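Abhydrolase domain-containing protein (Exiguobacterium antarcticum, PDB 5H3H) probably hydrolyses carboxylic esters, as an alpha/beta-hydrolase-fold esterase that may also act as a perhydrolase, with ethaneperoxoic acid bound in its pocket. Local coordinates at residues Q151-M156 against V182-H187; M137-V142 against L196-L201; E38-R43 against G249-E254. All coordinates share one frame; numbering follows the deposited sequence.

Contact 1 of 3, residues Q151-M156 against V182-H187; sequences QDRPSM and VDASSH
Within the helical cap, the first turn of helix 153-164 meets the short link between helices 171-182 and 186-198, where the guanidinium of Arg-153 closes on the backbone carbonyl of Val-182. NH1 and NH2 both donate to this single oxygen, each at 3.1 Å from Val-182 O, so the group is held end-on with the acceptor at its edge, in its plane. The two bonds are not equivalent: NH1 lies in the carbonyl plane, whereas NH2 sits 41° above it. A helical insertion after strand 114-120 is the usual lid of alpha/beta hydrolases, and here the grip falls on the last residue of helix 171-182; arginine suits the task because its two terminal nitrogens, side by side in one plane, can hold one carbonyl oxygen together. To reach it, the Arg-153 chain runs extended and then bends at chi3 (62°). That course lays its shaft alongside Ser-186, with Arg-153 NE 3.8 Å from Ser-186 CA; a small residue suits this place. Ala-184 O lies over one face of the guanidinium, 3.2 Å from Arg-153 NH2 but too poorly angled to bond. Ser-185, at the N-cap of helix 186-198, turns its hydroxyl to Gly-188 N and to Gly-58 O.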
ATOM      1  N   GLN B 151      18.110  -7.432 -33.574  1.00 25.07           N
ATOM      2  CA  GLN B 151      18.539  -7.814 -34.925  1.00 24.86           C
ATOM      3  C   GLN B 151      17.448  -7.868 -35.961  1.00 25.39           C
ATOM      4  O   GLN B 151      17.710  -7.551 -37.107  1.00 22.28           O
ATOM      5  CB  GLN B 151      19.107  -9.200 -34.825  1.00 28.40           C
ATOM      6  CG  GLN B 151      20.374  -9.196 -33.994  1.00 31.52           C
ATOM      7  CD  GLN B 151      20.976 -10.565 -33.989  1.00 37.13           C
ATOM      8  OE1 GLN B 151      20.427 -11.499 -33.388  1.00 42.02           O
ATOM      9  NE2 GLN B 151      22.071 -10.714 -34.718  1.00 33.48           N
ATOM     10  N   ASP B 152      16.230  -8.286 -35.560  1.00 24.74           N
ATOM     11  CA  ASP B 152      15.111  -8.506 -36.503  1.00 24.94           C
ATOM     12  C   ASP B 152      13.872  -8.620 -35.607  1.00 22.03           C
ATOM     13  O   ASP B 152      13.447  -9.716 -35.299  1.00 16.91           O
ATOM     14  CB  ASP B 152      15.354  -9.852 -37.256  1.00 31.99           C
ATOM     15  CG  ASP B 152      15.079  -9.795 -38.748  1.00 38.91           C
ATOM     16  OD1 ASP B 152      15.912  -9.169 -39.465  1.00 54.61           O
ATOM     17  OD2 ASP B 152      14.114 -10.456 -39.241  1.00 32.26           O
ATOM     18  N   ARG B 153      13.301  -7.478 -35.209  1.00 19.28           N
ATOM     19  CA  ARG B 153      12.126  -7.503 -34.299  1.00 17.05           C
ATOM     20  C   ARG B 153      10.875  -8.113 -34.969  1.00 17.32           C
ATOM     21  O   ARG B 153      10.209  -8.962 -34.383  1.00 17.60           O
ATOM     22  CB  ARG B 153      11.914  -6.112 -33.654  1.00 16.41           C
ATOM     23  CG  ARG B 153      10.791  -6.054 -32.609  1.00 18.86           C
ATOM     24  CD  ARG B 153      10.816  -4.713 -31.877  1.00 19.20           C
ATOM     25  NE  ARG B 153      10.572  -3.644 -32.834  1.00 18.22           N
ATOM     26  CZ  ARG B 153       9.376  -3.154 -33.137  1.00 19.55           C
ATOM     27  NH1 ARG B 153       9.291  -2.208 -34.048  1.00 20.39           N
ATOM     28  NH2 ARG B 153       8.256  -3.612 -32.535  1.00 22.00           N
ATOM     29  N   PRO B 154      10.550  -7.749 -36.201  1.00 19.55           N
ATOM     30  CA  PRO B 154       9.339  -8.419 -36.726  1.00 19.84           C
ATOM     31  C   PRO B 154       9.453  -9.944 -36.826  1.00 19.01           C
ATOM     32  O   PRO B 154       8.444 -10.649 -36.628  1.00 16.36           O
ATOM     33  CB  PRO B 154       9.161  -7.791 -38.109  1.00 20.35           C
ATOM     34  CG  PRO B 154       9.906  -6.539 -38.054  1.00 21.63           C
ATOM     35  CD  PRO B 154      10.994  -6.639 -37.035  1.00 20.42           C
ATOM     36  N   SER B 155      10.662 -10.458 -37.126  1.00 18.79           N
ATOM     37  CA  SER B 155      10.854 -11.971 -37.178  1.00 20.45           C
ATOM     38  C   SER B 155      10.719 -12.639 -35.801  1.00 20.67           C
ATOM     39  O   SER B 155      10.070 -13.699 -35.668  1.00 19.53           O
ATOM     40  CB  SER B 155      12.169 -12.347 -37.835  1.00 19.97           C
ATOM     41  OG  SER B 155      12.148 -11.929 -39.190  1.00 22.14           O
ATOM     42  N   MET B 156      11.282 -11.962 -34.798  1.00 20.22           N
ATOM     43  CA  MET B 156      11.144 -12.299 -33.361  1.00 20.24           C
ATOM     44  C   MET B 156       9.682 -12.431 -33.037  1.00 19.49           C
ATOM     45  O   MET B 156       9.244 -13.443 -32.442  1.00 17.95           O
ATOM     46  CB  MET B 156      11.806 -11.227 -32.475  1.00 22.25           C
ATOM     47  CG  MET B 156      11.811 -11.584 -31.007  1.00 21.60           C
ATOM     48  SD  MET B 156      10.263 -11.284 -30.158  1.00 23.16           S
ATOM     49  CE  MET B 156      10.288  -9.480 -30.056  1.00 24.53           C
ATOM     50  N   VAL B 182       4.142  -4.821 -33.698  1.00 19.30           N
ATOM     51  CA  VAL B 182       5.148  -4.084 -34.483  1.00 19.46           C
ATOM     52  C   VAL B 182       5.114  -2.578 -34.193  1.00 20.78           C
ATOM     53  O   VAL B 182       6.154  -1.967 -34.152  1.00 19.62           O
ATOM     54  CB  VAL B 182       5.117  -4.343 -35.981  1.00 23.47           C
ATOM     55  CG1 VAL B 182       5.120  -5.843 -36.304  1.00 20.82           C
ATOM     56  CG2 VAL B 182       3.965  -3.660 -36.610  1.00 29.96           C
ATOM     57  N   ASP B 183       3.942  -2.068 -33.825  1.00 21.47           N
ATOM     58  CA  ASP B 183       3.751  -0.710 -33.328  1.00 23.81           C
ATOM     59  C   ASP B 183       4.541  -0.351 -32.081  1.00 20.24           C
ATOM     60  O   ASP B 183       4.862   0.818 -31.861  1.00 20.85           O
ATOM     61  CB  ASP B 183       2.242  -0.487 -33.025  1.00 31.01           C
ATOM     62  CG  ASP B 183       1.962   0.872 -32.408  1.00 38.80           C
ATOM     63  OD1 ASP B 183       1.830   1.875 -33.146  1.00 47.25           O
ATOM     64  OD2 ASP B 183       1.923   0.961 -31.168  1.00 47.13           O
ATOM     65  N   ALA B 184       4.843  -1.315 -31.264  1.00 17.41           N
ATOM     66  CA  ALA B 184       5.561  -1.100 -30.062  1.00 21.38           C
ATOM     67  C   ALA B 184       6.945  -0.469 -30.365  1.00 21.03           C
ATOM     68  O   ALA B 184       7.576  -0.727 -31.411  1.00 18.50           O
ATOM     69  CB  ALA B 184       5.702  -2.401 -29.325  1.00 20.85           C
ATOM     70  N   SER B 185       7.373   0.426 -29.491  1.00 19.28           N
ATOM     71  CA  SER B 185       8.752   0.905 -29.560  1.00 20.50           C
ATOM     72  C   SER B 185       9.754  -0.285 -29.418  1.00 18.94           C
ATOM     73  O   SER B 185       9.566  -1.154 -28.588  1.00 18.03           O
ATOM     74  CB  SER B 185       9.003   1.933 -28.442  1.00 22.12           C
ATOM     75  OG  SER B 185       9.058   1.308 -27.148  1.00 21.36           O
ATOM     76  N   SER B 186      10.816  -0.311 -30.220  1.00 19.98           N
ATOM     77  CA  SER B 186      11.817  -1.372 -30.091  1.00 22.80           C
ATOM     78  C   SER B 186      12.447  -1.367 -28.705  1.00 20.52           C
ATOM     79  O   SER B 186      12.671  -2.429 -28.115  1.00 20.33           O
ATOM     80  CB  SER B 186      12.916  -1.206 -31.144  1.00 21.44           C
ATOM     81  OG  SER B 186      13.335   0.154 -31.175  1.00 23.58           O
ATOM     82  N   HIS B 187      12.668  -0.157 -28.174  1.00 20.58           N
ATOM     83  CA  HIS B 187      13.475  -0.021 -26.945  1.00 21.13           C
ATOM     84  C   HIS B 187      12.627  -0.321 -25.705  1.00 20.58           C
ATOM     85  O   HIS B 187      13.117  -0.916 -24.758  1.00 19.36           O
ATOM     86  CB  HIS B 187      14.142   1.296 -26.850  1.00 21.61           C
ATOM     87  CG  HIS B 187      13.231   2.450 -27.053  1.00 20.34           C
ATOM     88  ND1 HIS B 187      12.895   3.295 -26.023  1.00 22.83           N
ATOM     89  CD2 HIS B 187      12.491   2.837 -28.110  1.00 18.45           C
ATOM     90  CE1 HIS B 187      12.089   4.230 -26.473  1.00 19.25           C
ATOM     91  NE2 HIS B 187      11.837   3.990 -27.740  1.00 23.01           N
TER

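Contact 2 of 3, residues M137-V142 against L196-L201; sequences MTKDEV and LRDEDL
With CG placed between its backbone N and carbonyl carbon (chi1 87°), Arg-197 bends again at chi2 and chi3, while Lys-139 stays extended beyond CG and crosses it at about a right angle. Their aliphatic parts meet there, Lys-139 CG lying 4.1 Å from Arg-197 CD. Val-142, a branched apolar residue, points toward helix 186-198 and is buried against Phe-127 and Thr-128. Beyond the crossing, Lys-139 carries its amine past Arg-197 O toward Asp-198, where NZ makes a long salt bridge of 3.9 Å to OD1. The other oxygen, Asp-198 OD2, takes Arg-197 NH1 at 3.2 Å on its syn side, tilted 27° out of the carboxylate plane, while Arg-197 NH2 pairs with Asp-143. The contact thus joins the start of helix 139-149, closed by the capping box of Thr-138 and Glu-141, to the end of helix 186-198, whose Leu-196 lines the ethaneperoxoic acid pocket. A methionine in place of Arg-197 would probably leave Asp-143 without this ionic mate and Asp-198 relying on the long salt bridge from Lys-139. Since Asp-198 gives one oxygen to each cation, its charge is probably balanced from both helices at this partly buried edge.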
ATOM      1  N   MET B 137      10.270 -19.892 -18.888  1.00 29.83           N
ATOM      2  CA  MET B 137      11.501 -19.686 -19.588  1.00 30.67           C
ATOM      3  C   MET B 137      12.649 -19.519 -18.577  1.00 30.25           C
ATOM      4  O   MET B 137      12.422 -19.090 -17.472  1.00 29.05           O
ATOM      5  CB  MET B 137      11.375 -18.431 -20.467  1.00 31.39           C
ATOM      6  CG  MET B 137      10.340 -18.573 -21.557  1.00 33.29           C
ATOM      7  SD  MET B 137      10.416 -17.142 -22.684  1.00 34.55           S
ATOM      8  CE  MET B 137       9.084 -17.675 -23.755  1.00 36.67           C
ATOM      9  N   THR B 138      13.869 -19.901 -18.924  1.00 31.16           N
ATOM     10  CA  THR B 138      14.988 -19.646 -18.027  1.00 32.15           C
ATOM     11  C   THR B 138      15.314 -18.239 -18.369  1.00 34.82           C
ATOM     12  O   THR B 138      14.791 -17.717 -19.367  1.00 34.61           O
ATOM     13  CB  THR B 138      16.182 -20.547 -18.329  1.00 34.54           C
ATOM     14  OG1 THR B 138      16.570 -20.362 -19.712  1.00 34.97           O
ATOM     15  CG2 THR B 138      15.783 -21.992 -18.150  1.00 34.40           C
ATOM     16  N   LYS B 139      16.161 -17.616 -17.564  1.00 32.72           N
ATOM     17  CA  LYS B 139      16.712 -16.313 -17.898  1.00 35.28           C
ATOM     18  C   LYS B 139      17.431 -16.240 -19.232  1.00 38.49           C
ATOM     19  O   LYS B 139      17.393 -15.191 -19.926  1.00 34.73           O
ATOM     20  CB  LYS B 139      17.695 -15.860 -16.835  1.00 36.27           C
ATOM     21  CG  LYS B 139      17.033 -15.020 -15.810  1.00 37.70           C
ATOM     22  CD  LYS B 139      18.063 -14.530 -14.833  1.00 39.12           C
ATOM     23  CE  LYS B 139      17.412 -13.625 -13.808  1.00 37.96           C
ATOM     24  NZ  LYS B 139      18.417 -13.319 -12.762  1.00 41.18           N
ATOM     25  N   ASP B 140      18.115 -17.313 -19.600  1.00 41.19           N
ATOM     26  CA  ASP B 140      18.853 -17.299 -20.857  1.00 43.86           C
ATOM     27  C   ASP B 140      17.878 -17.367 -22.071  1.00 39.65           C
ATOM     28  O   ASP B 140      18.151 -16.718 -23.107  1.00 35.96           O
ATOM     29  CB  ASP B 140      19.987 -18.360 -20.852  1.00 51.16           C
ATOM     30  CG  ASP B 140      21.004 -18.172 -19.666  1.00 58.12           C
ATOM     31  OD1 ASP B 140      21.123 -17.064 -19.072  1.00 60.42           O
ATOM     32  OD2 ASP B 140      21.697 -19.157 -19.309  1.00 68.94           O
ATOM     33  N   GLU B 141      16.730 -18.053 -21.937  1.00 35.93           N
ATOM     34  CA  GLU B 141      15.707 -17.961 -22.997  1.00 34.93           C
ATOM     35  C   GLU B 141      15.170 -16.532 -23.247  1.00 34.65           C
ATOM     36  O   GLU B 141      14.844 -16.202 -24.358  1.00 29.92           O
ATOM     37  CB  GLU B 141      14.560 -18.952 -22.819  1.00 37.86           C
ATOM     38  CG  GLU B 141      14.976 -20.384 -23.169  1.00 37.17           C
ATOM     39  CD  GLU B 141      14.115 -21.488 -22.562  1.00 40.16           C
ATOM     40  OE1 GLU B 141      14.158 -22.626 -23.088  1.00 44.35           O
ATOM     41  OE2 GLU B 141      13.438 -21.274 -21.553  1.00 34.16           O
ATOM     42  N   VAL B 142      15.079 -15.699 -22.230  1.00 29.58           N
ATOM     43  CA  VAL B 142      14.563 -14.339 -22.449  1.00 30.44           C
ATOM     44  C   VAL B 142      15.643 -13.427 -23.034  1.00 29.76           C
ATOM     45  O   VAL B 142      15.366 -12.556 -23.885  1.00 27.15           O
ATOM     46  CB  VAL B 142      13.908 -13.721 -21.174  1.00 30.71           C
ATOM     47  CG1 VAL B 142      12.678 -14.511 -20.716  1.00 28.00           C
ATOM     48  CG2 VAL B 142      14.876 -13.684 -20.029  1.00 33.43           C
ATOM     49  N   LEU B 196      10.661  -8.549 -17.417  1.00 24.33           N
ATOM     50  CA  LEU B 196      10.144  -9.933 -17.449  1.00 25.74           C
ATOM     51  C   LEU B 196      11.191 -10.912 -16.956  1.00 27.02           C
ATOM     52  O   LEU B 196      10.890 -11.826 -16.172  1.00 28.54           O
ATOM     53  CB  LEU B 196       9.592 -10.386 -18.808  1.00 28.18           C
ATOM     54  CG  LEU B 196       8.187  -9.886 -19.140  1.00 29.27           C
ATOM     55  CD1 LEU B 196       8.001  -9.849 -20.650  1.00 29.12           C
ATOM     56  CD2 LEU B 196       7.091 -10.692 -18.465  1.00 29.90           C
ATOM     57  N   ARG B 197      12.442 -10.698 -17.348  1.00 24.88           N
ATOM     58  CA  ARG B 197      13.414 -11.661 -16.970  1.00 30.01           C
ATOM     59  C   ARG B 197      13.635 -11.652 -15.462  1.00 25.24           C
ATOM     60  O   ARG B 197      13.765 -12.707 -14.861  1.00 23.92           O
ATOM     61  CB  ARG B 197      14.715 -11.489 -17.778  1.00 33.83           C
ATOM     62  CG  ARG B 197      15.794 -10.557 -17.335  1.00 42.35           C
ATOM     63  CD  ARG B 197      17.180 -11.255 -17.393  1.00 41.93           C
ATOM     64  NE  ARG B 197      18.003 -10.708 -18.445  1.00 49.23           N
ATOM     65  CZ  ARG B 197      18.644  -9.540 -18.414  1.00 43.60           C
ATOM     66  NH1 ARG B 197      18.574  -8.713 -17.370  1.00 40.51           N
ATOM     67  NH2 ARG B 197      19.351  -9.201 -19.469  1.00 45.13           N
ATOM     68  N   ASP B 198      13.622 -10.461 -14.872  1.00 26.68           N
ATOM     69  CA  ASP B 198      14.225 -10.251 -13.548  1.00 27.24           C
ATOM     70  C   ASP B 198      13.237 -10.097 -12.402  1.00 27.48           C
ATOM     71  O   ASP B 198      13.616 -10.347 -11.264  1.00 33.66           O
ATOM     72  CB  ASP B 198      15.096  -9.007 -13.541  1.00 25.21           C
ATOM     73  CG  ASP B 198      16.389  -9.160 -14.323  1.00 29.66           C
ATOM     74  OD1 ASP B 198      16.835 -10.281 -14.686  1.00 26.89           O
ATOM     75  OD2 ASP B 198      16.982  -8.115 -14.603  1.00 31.31           O
ATOM     76  N   GLU B 199      12.004  -9.687 -12.667  1.00 26.05           N
ATOM     77  CA  GLU B 199      11.054  -9.338 -11.612  1.00 27.18           C
ATOM     78  C   GLU B 199      10.534 -10.595 -10.916  1.00 26.06           C
ATOM     79  O   GLU B 199      10.367 -11.627 -11.537  1.00 26.91           O
ATOM     80  CB  GLU B 199       9.882  -8.522 -12.162  1.00 26.52           C
ATOM     81  CG  GLU B 199      10.227  -7.140 -12.662  1.00 26.46           C
ATOM     82  CD  GLU B 199      10.111  -6.041 -11.624  1.00 28.25           C
ATOM     83  OE1 GLU B 199       9.718  -6.299 -10.468  1.00 32.74           O
ATOM     84  OE2 GLU B 199      10.401  -4.895 -11.956  1.00 26.11           O
ATOM     85  N   ASP B 200      10.293 -10.504  -9.612  1.00 28.73           N
ATOM     86  CA  ASP B 200       9.960 -11.668  -8.796  1.00 30.41           C
ATOM     87  C   ASP B 200       8.967 -11.203  -7.721  1.00 32.35           C
ATOM     88  O   ASP B 200       9.348 -10.474  -6.817  1.00 36.51           O
ATOM     89  CB  ASP B 200      11.258 -12.271  -8.173  1.00 32.72           C
ATOM     90  CG  ASP B 200      10.994 -13.259  -6.962  1.00 35.64           C
ATOM     91  OD1 ASP B 200       9.816 -13.618  -6.627  1.00 31.50           O
ATOM     92  OD2 ASP B 200      11.992 -13.675  -6.342  1.00 34.97           O
ATOM     93  N   LEU B 201       7.705 -11.587  -7.856  1.00 28.90           N
ATOM     94  CA  LEU B 201       6.674 -11.167  -6.920  1.00 33.99           C
ATOM     95  C   LEU B 201       6.305 -12.243  -5.902  1.00 32.64           C
ATOM     96  O   LEU B 201       5.261 -12.112  -5.254  1.00 32.03           O
ATOM     97  CB  LEU B 201       5.405 -10.739  -7.674  1.00 35.95           C
ATOM     98  CG  LEU B 201       5.606  -9.699  -8.785  1.00 35.72           C
ATOM     99  CD1 LEU B 201       4.308  -9.435  -9.523  1.00 37.30           C
ATOM    100  CD2 LEU B 201       6.161  -8.393  -8.256  1.00 41.04           C
TER

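Contact 3 of 3, residues E38-R43 against G249-E254; sequences EYQKNR and GMFLDE
Tyr-39 brings CD2 and CE2 of its ring against the CD2 methyl of Leu-252, meeting it obliquely, the nearest pair being Tyr-39 CD2 and Leu-252 CD2 at 3.8 Å. Both side chains also touch Leu-173 of helix 171-182, so a flat ring and a branched leucine fill one apolar corner together. The next residue, Gln-40, bends at chi2 (71°), which brings its amide round to the backbone of Phe-251. There NE2 gives a weak hydrogen bond to Phe-251 O at 3.5 Å, while Gln-40 OE1 rests 3.6 Å from Phe-251 CB. The amide and phenyl planes stand 69° apart. Phe-251 points its CB toward helix 38-46, but its ring turns off, packing edge-to-face with Phe-95 of the ethaneperoxoic acid pocket. Helix 250-253, with Gly-249 as its N-cap, starts just after His-248, the probable histidine of a Ser-His-Asp triad in this alpha/beta hydrolase, and the contact ties it to helix 38-46 of the main domain. Glutamine suits the buried site because it has no charge to bury and its NE2 supplies a donor to Phe-251 O. With so weak a polar link, cohesion here probably comes mainly from apolar packing.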
ATOM      1  N   GLU B  38      -9.852  -5.822 -27.848  1.00 19.70           N
ATOM      2  CA  GLU B  38     -11.023  -5.295 -28.554  1.00 22.76           C
ATOM      3  C   GLU B  38     -12.309  -6.145 -28.452  1.00 22.21           C
ATOM      4  O   GLU B  38     -13.374  -5.580 -28.259  1.00 20.46           O
ATOM      5  CB  GLU B  38     -10.704  -4.937 -30.013  1.00 25.87           C
ATOM      6  CG  GLU B  38     -10.972  -5.988 -31.088  1.00 24.75           C
ATOM      7  CD  GLU B  38     -10.688  -5.450 -32.504  1.00 27.15           C
ATOM      8  OE1 GLU B  38      -9.854  -4.500 -32.647  1.00 30.26           O
ATOM      9  OE2 GLU B  38     -11.321  -5.922 -33.463  1.00 21.69           O
ATOM     10  N   TYR B  39     -12.178  -7.483 -28.612  1.00 22.18           N
ATOM     11  CA  TYR B  39     -13.312  -8.431 -28.537  1.00 20.93           C
ATOM     12  C   TYR B  39     -14.017  -8.429 -27.158  1.00 22.33           C
ATOM     13  O   TYR B  39     -15.230  -8.593 -27.081  1.00 24.30           O
ATOM     14  CB  TYR B  39     -12.886  -9.863 -28.997  1.00 20.50           C
ATOM     15  CG  TYR B  39     -12.448  -9.829 -30.427  1.00 18.01           C
ATOM     16  CD1 TYR B  39     -13.384  -9.691 -31.436  1.00 18.93           C
ATOM     17  CD2 TYR B  39     -11.082  -9.708 -30.761  1.00 18.41           C
ATOM     18  CE1 TYR B  39     -12.997  -9.512 -32.758  1.00 20.69           C
ATOM     19  CE2 TYR B  39     -10.695  -9.538 -32.072  1.00 18.98           C
ATOM     20  CZ  TYR B  39     -11.661  -9.441 -33.075  1.00 19.16           C
ATOM     21  OH  TYR B  39     -11.304  -9.264 -34.407  1.00 20.24           O
ATOM     22  N   GLN B  40     -13.241  -8.223 -26.094  1.00 20.62           N
ATOM     23  CA  GLN B  40     -13.754  -8.059 -24.747  1.00 23.70           C
ATOM     24  C   GLN B  40     -14.351  -6.695 -24.555  1.00 22.45           C
ATOM     25  O   GLN B  40     -15.419  -6.557 -24.018  1.00 23.68           O
ATOM     26  CB  GLN B  40     -12.652  -8.292 -23.705  1.00 25.66           C
ATOM     27  CG  GLN B  40     -12.271  -9.762 -23.592  1.00 23.10           C
ATOM     28  CD  GLN B  40     -11.514 -10.251 -24.804  1.00 24.30           C
ATOM     29  OE1 GLN B  40     -10.508  -9.674 -25.162  1.00 21.56           O
ATOM     30  NE2 GLN B  40     -11.961 -11.322 -25.413  1.00 25.11           N
ATOM     31  N   LYS B  41     -13.660  -5.675 -25.027  1.00 23.20           N
ATOM     32  CA  LYS B  41     -14.126  -4.290 -24.874  1.00 22.38           C
ATOM     33  C   LYS B  41     -15.512  -4.128 -25.484  1.00 21.29           C
ATOM     34  O   LYS B  41     -16.345  -3.399 -24.902  1.00 21.31           O
ATOM     35  CB  LYS B  41     -13.119  -3.312 -25.537  1.00 22.44           C
ATOM     36  CG  LYS B  41     -13.624  -1.905 -25.768  1.00 22.88           C
ATOM     37  CD  LYS B  41     -12.707  -1.153 -26.729  1.00 27.11           C
ATOM     38  CE  LYS B  41     -12.853  -1.655 -28.159  1.00 30.52           C
ATOM     39  NZ  LYS B  41     -11.956  -0.967 -29.127  1.00 28.02           N
ATOM     40  N   ASN B  42     -15.746  -4.744 -26.638  1.00 19.54           N
ATOM     41  CA  ASN B  42     -17.043  -4.593 -27.356  1.00 21.58           C
ATOM     42  C   ASN B  42     -18.163  -5.033 -26.443  1.00 23.14           C
ATOM     43  O   ASN B  42     -19.166  -4.332 -26.300  1.00 22.18           O
ATOM     44  CB  ASN B  42     -17.146  -5.402 -28.622  1.00 22.22           C
ATOM     45  CG  ASN B  42     -16.190  -4.959 -29.701  1.00 24.98           C
ATOM     46  OD1 ASN B  42     -15.747  -3.798 -29.749  1.00 23.56           O
ATOM     47  ND2 ASN B  42     -15.884  -5.888 -30.606  1.00 22.34           N
ATOM     48  N   ARG B  43     -17.964  -6.176 -25.798  1.00 24.75           N
ATOM     49  CA  ARG B  43     -18.963  -6.677 -24.836  1.00 26.14           C
ATOM     50  C   ARG B  43     -19.073  -5.834 -23.574  1.00 23.75           C
ATOM     51  O   ARG B  43     -20.201  -5.578 -23.137  1.00 24.15           O
ATOM     52  CB  ARG B  43     -18.757  -8.157 -24.482  1.00 33.33           C
ATOM     53  CG  ARG B  43     -19.956  -8.832 -23.768  1.00 36.01           C
ATOM     54  CD  ARG B  43     -21.109  -9.214 -24.702  1.00 37.50           C
ATOM     55  NE  ARG B  43     -20.598  -9.886 -25.898  1.00 43.39           N
ATOM     56  CZ  ARG B  43     -21.288 -10.131 -27.018  1.00 49.15           C
ATOM     57  NH1 ARG B  43     -22.594  -9.804 -27.112  1.00 49.53           N
ATOM     58  NH2 ARG B  43     -20.676 -10.747 -28.058  1.00 45.99           N
ATOM     59  N   GLY B 249      -2.967 -16.926 -25.611  1.00 21.77           N
ATOM     60  CA  GLY B 249      -3.958 -16.001 -26.126  1.00 20.68           C
ATOM     61  C   GLY B 249      -5.365 -16.469 -25.989  1.00 20.50           C
ATOM     62  O   GLY B 249      -6.052 -16.603 -26.987  1.00 20.38           O
ATOM     63  N   MET B 250      -5.846 -16.686 -24.749  1.00 22.64           N
ATOM     64  CA  MET B 250      -7.227 -17.146 -24.603  1.00 23.87           C
ATOM     65  C   MET B 250      -8.264 -16.209 -25.154  1.00 23.04           C
ATOM     66  O   MET B 250      -9.385 -16.613 -25.475  1.00 20.97           O
ATOM     67  CB  MET B 250      -7.585 -17.529 -23.193  1.00 28.56           C
ATOM     68  CG  MET B 250      -7.284 -16.576 -22.077  1.00 35.57           C
ATOM     69  SD  MET B 250      -6.872 -17.503 -20.535  1.00 31.54           S
ATOM     70  CE  MET B 250      -5.600 -16.329 -20.151  1.00 31.98           C
ATOM     71  N   PHE B 251      -7.907 -14.930 -25.208  1.00 22.33           N
ATOM     72  CA  PHE B 251      -8.856 -13.906 -25.654  1.00 22.21           C
ATOM     73  C   PHE B 251      -9.286 -14.094 -27.115  1.00 25.36           C
ATOM     74  O   PHE B 251     -10.310 -13.535 -27.516  1.00 31.65           O
ATOM     75  CB  PHE B 251      -8.297 -12.531 -25.363  1.00 20.95           C
ATOM     76  CG  PHE B 251      -7.002 -12.258 -26.044  1.00 20.44           C
ATOM     77  CD1 PHE B 251      -6.979 -11.767 -27.336  1.00 21.89           C
ATOM     78  CD2 PHE B 251      -5.808 -12.448 -25.366  1.00 21.87           C
ATOM     79  CE1 PHE B 251      -5.765 -11.514 -28.006  1.00 20.84           C
ATOM     80  CE2 PHE B 251      -4.607 -12.212 -26.020  1.00 19.48           C
ATOM     81  CZ  PHE B 251      -4.591 -11.711 -27.314  1.00 20.28           C
ATOM     82  N   LEU B 252      -8.537 -14.894 -27.892  1.00 24.33           N
ATOM     83  CA  LEU B 252      -8.953 -15.414 -29.178  1.00 23.87           C
ATOM     84  C   LEU B 252      -9.148 -16.942 -29.256  1.00 23.95           C
ATOM     85  O   LEU B 252     -10.013 -17.402 -29.996  1.00 28.97           O
ATOM     86  CB  LEU B 252      -7.913 -15.040 -30.225  1.00 25.61           C
ATOM     87  CG  LEU B 252      -7.547 -13.587 -30.460  1.00 25.83           C
ATOM     88  CD1 LEU B 252      -6.545 -13.553 -31.607  1.00 28.14           C
ATOM     89  CD2 LEU B 252      -8.764 -12.737 -30.772  1.00 26.08           C
ATOM     90  N   ASP B 253      -8.321 -17.737 -28.569  1.00 25.57           N
ATOM     91  CA  ASP B 253      -8.474 -19.199 -28.589  1.00 26.94           C
ATOM     92  C   ASP B 253      -9.890 -19.622 -28.085  1.00 25.83           C
ATOM     93  O   ASP B 253     -10.493 -20.522 -28.683  1.00 27.37           O
ATOM     94  CB  ASP B 253      -7.392 -19.923 -27.734  1.00 26.81           C
ATOM     95  CG  ASP B 253      -6.029 -20.069 -28.423  1.00 29.33           C
ATOM     96  OD1 ASP B 253      -5.912 -20.041 -29.657  1.00 31.18           O
ATOM     97  OD2 ASP B 253      -5.043 -20.296 -27.702  1.00 28.69           O
ATOM     98  N   GLU B 254     -10.394 -18.965 -27.026  1.00 25.32           N
ATOM     99  CA  GLU B 254     -11.734 -19.194 -26.437  1.00 26.51           C
ATOM    100  C   GLU B 254     -12.396 -17.857 -26.189  1.00 25.43           C
ATOM    101  O   GLU B 254     -12.822 -17.528 -25.099  1.00 25.55           O
ATOM    102  CB  GLU B 254     -11.688 -20.034 -25.124  1.00 28.92           C
ATOM    103  CG  GLU B 254     -11.396 -21.548 -25.340  1.00 30.70           C
ATOM    104  CD  GLU B 254     -11.260 -22.407 -24.046  1.00 29.74           C
ATOM    105  OE1 GLU B 254     -10.091 -22.705 -23.603  1.00 30.53           O
ATOM    106  OE2 GLU B 254     -12.306 -22.776 -23.455  1.00 31.86           O
TER

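Contacts 1 and 2 both belong to the helical cap and share helix 186-198: contact 1 involves its N-terminal start, contact 2 its C-terminal end, with centres 19 Å apart. Their partners, helices 153-164 and 139-149, follow each other in the chain. Both are only partly buried, and each depends on an arginine, though one arginine serves a backbone carbonyl and the other joins an ionic network. Contact 3 is the buried one, about 27 Å from contact 2 between centres and across the middle of the chain. It joins segments about 206 residues apart at their closest ends and, in keeping with its burial, its chemistry is mainly apolar, with one weak amide bond and no charge paired across it.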